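Side-chain contact in putative silent information regulator 2 (Leishmania infantum, PDB 5OL0), which is an NAD-dependent protein deacetylase of the sirtuin family that probably regulates gene expression by helping to form modified chromatin: residues A302-K305 against R306-S310. Sequence-based numbering, arbitrary orientation.
Sequences ALAK and RMRLS
L303 and M307 meet one helical turn apart, SD of M307 lying 3.9 Å from CG of L303 as the two side chains cross at a slant. CG of M307 stands anti to its own carbonyl carbon (chi1 -75°), which carries the chain back along the helix past the L303 carbonyl oxygen. This is the tight side: L303 is buried, and beyond M307 it packs on V291 and A294 of helix 286-296 and on H109 of helix 106-116, where R306 touches R112 and L113. Helix 300-308, the last modelled helix, thereby lies against two helices of the Rossmann-type domain of the sirtuin fold. Its i to i+4 ladder includes R308 N to A304 O, 3.0 Å, and continues with L309 N to K305 O, 3.2 Å. R308 and K305 belong to the exposed side. A bend at chi3 (-48°) folds the R308 guanidinium back over the helix, one face above A304 O and NH1 3.7 Å from A304 CB, without a hydrogen bond to that oxygen. The extended K305 chain touches L309 loosely, CG to CD1 4.1 Å.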
# COMPACT_ATOMS: atom_id res chain seq x y z
N ALA A 302 13.70 -4.20 -18.99
CA ALA A 302 12.26 -3.97 -18.97
C ALA A 302 11.86 -2.88 -17.98
O ALA A 302 10.99 -2.03 -18.29
CB ALA A 302 11.54 -5.27 -18.67
N LEU A 303 12.57 -2.81 -16.86
CA LEU A 303 12.28 -1.80 -15.83
C LEU A 303 12.69 -0.41 -16.25
O LEU A 303 11.96 0.51 -15.95
CB LEU A 303 12.95 -2.12 -14.47
CG LEU A 303 12.63 -1.18 -13.30
CD1 LEU A 303 11.14 -1.08 -12.96
CD2 LEU A 303 13.40 -1.67 -12.08
N ALA A 304 13.87 -0.26 -16.86
CA ALA A 304 14.37 1.07 -17.29
C ALA A 304 13.43 1.58 -18.38
O ALA A 304 13.04 2.73 -18.40
CB ALA A 304 15.81 1.00 -17.78
N LYS A 305 12.96 0.67 -19.21
CA LYS A 305 12.03 1.02 -20.25
C LYS A 305 10.68 1.48 -19.67
O LYS A 305 10.07 2.40 -20.23
CB LYS A 305 11.80 -0.17 -21.17
CG LYS A 305 10.84 0.15 -22.32
CD LYS A 305 10.78 -0.96 -23.35
CE LYS A 305 9.84 -0.57 -24.49
NZ LYS A 305 9.23 -1.78 -25.07
N ARG A 306 10.17 0.86 -18.60
CA ARG A 306 8.91 1.36 -18.02
C ARG A 306 9.11 2.72 -17.36
O ARG A 306 8.26 3.62 -17.42
CB ARG A 306 8.34 0.42 -16.98
CG ARG A 306 7.81 -0.85 -17.53
CD ARG A 306 6.47 -0.66 -18.18
NE ARG A 306 6.24 -1.73 -19.14
CZ ARG A 306 5.97 -3.00 -18.84
NH1 ARG A 306 5.85 -3.42 -17.59
NH2 ARG A 306 5.79 -3.88 -19.83
N MET A 307 10.23 2.85 -16.69
CA MET A 307 10.54 4.07 -16.00
C MET A 307 10.73 5.31 -16.91
O MET A 307 10.21 6.38 -16.60
CB MET A 307 11.75 3.84 -15.14
CG MET A 307 11.36 3.02 -13.91
SD MET A 307 12.83 2.66 -12.99
CE MET A 307 13.00 4.26 -12.16
N ARG A 308 11.44 5.18 -18.02
CA ARG A 308 11.52 6.27 -19.03
C ARG A 308 10.16 6.60 -19.61
O ARG A 308 9.79 7.78 -19.67
CB ARG A 308 12.46 5.92 -20.19
CG ARG A 308 13.94 6.22 -19.90
CD ARG A 308 14.79 6.10 -21.16
NE ARG A 308 14.49 4.85 -21.87
CZ ARG A 308 14.94 3.64 -21.54
NH1 ARG A 308 15.74 3.46 -20.48
NH2 ARG A 308 14.58 2.59 -22.29
N LEU A 309 9.42 5.55 -20.01
CA LEU A 309 8.08 5.65 -20.64
C LEU A 309 7.04 6.43 -19.82
O LEU A 309 5.98 6.78 -20.36
CB LEU A 309 7.51 4.26 -21.06
CG LEU A 309 7.78 3.73 -22.49
CD1 LEU A 309 9.23 3.84 -22.99
CD2 LEU A 309 7.32 2.28 -22.62
N SER A 310 7.33 6.71 -18.55
CA SER A 310 6.42 7.51 -17.75
C SER A 310 7.08 8.26 -16.60
O SER A 310 6.53 8.30 -15.51
CB SER A 310 5.32 6.59 -17.24
OG SER A 310 5.90 5.40 -16.74